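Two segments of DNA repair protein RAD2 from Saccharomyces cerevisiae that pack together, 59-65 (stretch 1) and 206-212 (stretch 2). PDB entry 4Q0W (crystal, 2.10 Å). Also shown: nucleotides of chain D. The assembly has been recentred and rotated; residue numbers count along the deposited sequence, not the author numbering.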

# COMPACT_ATOMS: atom_id res chain seq x y z
N ARG A 59 -14.62 -6.83 -33.87
CA ARG A 59 -13.76 -5.66 -33.83
C ARG A 59 -12.27 -6.00 -33.70
O ARG A 59 -11.40 -5.37 -34.33
CB ARG A 59 -14.19 -4.76 -32.67
CG ARG A 59 -13.36 -3.50 -32.50
CD ARG A 59 -13.89 -2.64 -31.35
N ARG A 60 -11.96 -6.99 -32.86
CA ARG A 60 -10.56 -7.39 -32.68
C ARG A 60 -10.02 -8.12 -33.91
O ARG A 60 -8.87 -7.90 -34.30
CB ARG A 60 -10.40 -8.24 -31.41
CG ARG A 60 -10.64 -7.44 -30.14
CD ARG A 60 -10.21 -8.20 -28.90
NE ARG A 60 -10.32 -7.38 -27.70
CZ ARG A 60 -10.00 -7.80 -26.48
NH1 ARG A 60 -9.54 -9.03 -26.31
NH2 ARG A 60 -10.13 -6.99 -25.44
N ILE A 61 -10.84 -8.97 -34.51
CA ILE A 61 -10.44 -9.68 -35.72
C ILE A 61 -10.11 -8.68 -36.83
O ILE A 61 -9.12 -8.83 -37.56
CB ILE A 61 -11.57 -10.62 -36.20
CG1 ILE A 61 -11.66 -11.85 -35.29
CG2 ILE A 61 -11.35 -11.06 -37.66
CD1 ILE A 61 -12.96 -12.66 -35.50
N CYS A 62 -10.94 -7.65 -36.96
CA CYS A 62 -10.73 -6.64 -37.99
C CYS A 62 -9.42 -5.88 -37.75
O CYS A 62 -8.71 -5.57 -38.70
CB CYS A 62 -11.93 -5.69 -38.05
SG CYS A 62 -13.42 -6.48 -38.76
N LYS A 63 -9.10 -5.59 -36.49
CA LYS A 63 -7.86 -4.89 -36.17
C LYS A 63 -6.66 -5.72 -36.62
O LYS A 63 -5.77 -5.22 -37.30
CB LYS A 63 -7.78 -4.55 -34.68
CG LYS A 63 -6.53 -3.73 -34.29
CD LYS A 63 -6.62 -3.19 -32.87
CE LYS A 63 -5.34 -2.48 -32.45
NZ LYS A 63 -5.40 -1.95 -31.05
N LEU A 64 -6.66 -7.01 -36.27
CA LEU A 64 -5.60 -7.93 -36.69
C LEU A 64 -5.48 -7.98 -38.21
O LEU A 64 -4.38 -7.89 -38.76
CB LEU A 64 -5.86 -9.34 -36.13
CG LEU A 64 -5.87 -9.49 -34.60
CD1 LEU A 64 -6.37 -10.86 -34.17
CD2 LEU A 64 -4.49 -9.22 -34.01
N LEU A 65 -6.61 -8.11 -38.90
CA LEU A 65 -6.59 -8.24 -40.34
C LEU A 65 -6.15 -6.93 -41.00
O LEU A 65 -5.43 -6.94 -42.01
CB LEU A 65 -7.95 -8.70 -40.88
CG LEU A 65 -8.31 -10.16 -40.61
CD1 LEU A 65 -9.65 -10.55 -41.26
CD2 LEU A 65 -7.19 -11.11 -41.04
N ASN A 206 -1.13 -5.91 -24.53
CA ASN A 206 -1.92 -4.69 -24.76
C ASN A 206 -2.23 -4.46 -26.23
O ASN A 206 -2.37 -3.32 -26.67
CB ASN A 206 -1.22 -3.44 -24.17
CG ASN A 206 -1.13 -3.49 -22.66
OD1 ASN A 206 -1.72 -4.36 -22.01
ND2 ASN A 206 -0.41 -2.53 -22.08
N MET A 207 -2.33 -5.55 -26.98
CA MET A 207 -2.64 -5.51 -28.40
C MET A 207 -3.97 -4.79 -28.68
O MET A 207 -4.12 -4.13 -29.70
CB MET A 207 -2.69 -6.93 -28.96
CG MET A 207 -3.02 -7.03 -30.44
SD MET A 207 -1.61 -6.58 -31.48
CE MET A 207 -2.46 -6.29 -33.03
N PHE A 208 -4.94 -4.92 -27.78
CA PHE A 208 -6.24 -4.32 -28.04
C PHE A 208 -6.54 -3.09 -27.17
O PHE A 208 -7.70 -2.70 -27.00
CB PHE A 208 -7.35 -5.38 -28.01
CG PHE A 208 -7.07 -6.51 -28.95
CD1 PHE A 208 -7.33 -6.38 -30.31
CD2 PHE A 208 -6.46 -7.67 -28.51
CE1 PHE A 208 -7.03 -7.40 -31.20
CE2 PHE A 208 -6.16 -8.70 -29.39
CZ PHE A 208 -6.45 -8.56 -30.74
N HIS A 209 -5.48 -2.49 -26.63
CA HIS A 209 -5.58 -1.14 -26.08
C HIS A 209 -5.72 -0.16 -27.24
O HIS A 209 -5.38 -0.48 -28.38
CB HIS A 209 -4.35 -0.81 -25.23
CG HIS A 209 -4.38 -1.43 -23.87
ND1 HIS A 209 -3.66 -0.92 -22.81
CD2 HIS A 209 -5.05 -2.50 -23.40
CE1 HIS A 209 -3.88 -1.67 -21.74
NE2 HIS A 209 -4.72 -2.63 -22.07
N GLU A 210 -6.23 1.03 -26.96
CA GLU A 210 -6.42 2.04 -28.00
C GLU A 210 -5.14 2.85 -28.24
O GLU A 210 -5.09 4.04 -27.90
CB GLU A 210 -7.59 2.96 -27.65
CG GLU A 210 -8.66 3.01 -28.72
CD GLU A 210 -9.02 1.63 -29.25
OE1 GLU A 210 -8.77 1.37 -30.44
OE2 GLU A 210 -9.56 0.81 -28.47
N LYS A 211 -4.12 2.21 -28.81
CA LYS A 211 -2.80 2.82 -28.98
C LYS A 211 -2.20 2.53 -30.35
O LYS A 211 -2.61 1.57 -31.02
CB LYS A 211 -1.84 2.33 -27.91
CG LYS A 211 -1.56 3.34 -26.82
CD LYS A 211 -2.14 2.92 -25.48
CE LYS A 211 -2.02 4.05 -24.48
NZ LYS A 211 -2.62 5.32 -25.01
N ASN A 212 -1.23 3.33 -30.76
CA ASN A 212 -0.54 3.08 -32.03
C ASN A 212 0.50 1.95 -31.93
O ASN A 212 0.95 1.41 -32.95
CB ASN A 212 0.06 4.36 -32.63
CG ASN A 212 1.04 5.07 -31.70
OD1 ASN A 212 1.68 4.45 -30.85
ND2 ASN A 212 1.16 6.38 -31.86
P DA D 16 -8.77 2.02 -19.85
OP1 DA D 16 -7.38 2.54 -19.91
OP2 DA D 16 -9.91 2.95 -20.06
O5' DA D 16 -8.95 0.82 -20.89
C5' DA D 16 -7.98 -0.22 -20.95
C4' DA D 16 -8.63 -1.50 -21.44
O4' DA D 16 -9.58 -1.97 -20.45
C3' DA D 16 -9.45 -1.35 -22.72
O3' DA D 16 -8.71 -1.86 -23.84
C2' DA D 16 -10.75 -2.15 -22.46
C1' DA D 16 -10.43 -2.86 -21.14
N9 DA D 16 -11.57 -3.20 -20.29
C8 DA D 16 -12.69 -2.46 -20.04
N7 DA D 16 -13.54 -3.05 -19.22
C5 DA D 16 -12.93 -4.26 -18.91
C6 DA D 16 -13.32 -5.35 -18.10
N6 DA D 16 -14.46 -5.38 -17.41
N1 DA D 16 -12.47 -6.40 -18.01
C2 DA D 16 -11.32 -6.36 -18.70
N3 DA D 16 -10.86 -5.40 -19.50
C4 DA D 16 -11.72 -4.37 -19.57
O HOH W 1 -8.10 -1.90 -30.03

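A helical stretch, 59-65, packs against an irregular stretch, 206-212, and 384 Å² is buried between them, both sides summed. Phe 208 is the centre of the contact. It lies in a type I turn running from Asn 206 to His 209, closed by His 209 N to Asn 206 O at 3.2 Å. With chi1 at m, its ring reaches the helix. Arg 60, one turn before Leu 64, lies over one face of this ring. Its chi1 is m and the rest of the chain is extended, so the methylenes run across the face. Arg 60 CD sits 3.7 Å from the centroid of the Phe 208 ring, a CH-pi contact. The guanidinium continues past the ring, and NH2 is hydrogen-bonded elsewhere in the structure.

Lys 63 is t at all four chi angles. This full extension carries NZ to the loop backbone, where it donates a hydrogen bond to Met 207 O at 2.9 Å. NZ also donates to water 1 at 2.9 Å. A long aliphatic chain ending in a charge suits this place, since CD passes 4.2 Å from Phe 208 CD1.

Leu 64 and Met 207 are buried. Met 207, with chi1 t and chi2 p, brings CE to 3.7 Å from Leu 64 CD2. The same CD2 lies 3.9 Å from Phe 208 CZ. Ile 61 points away.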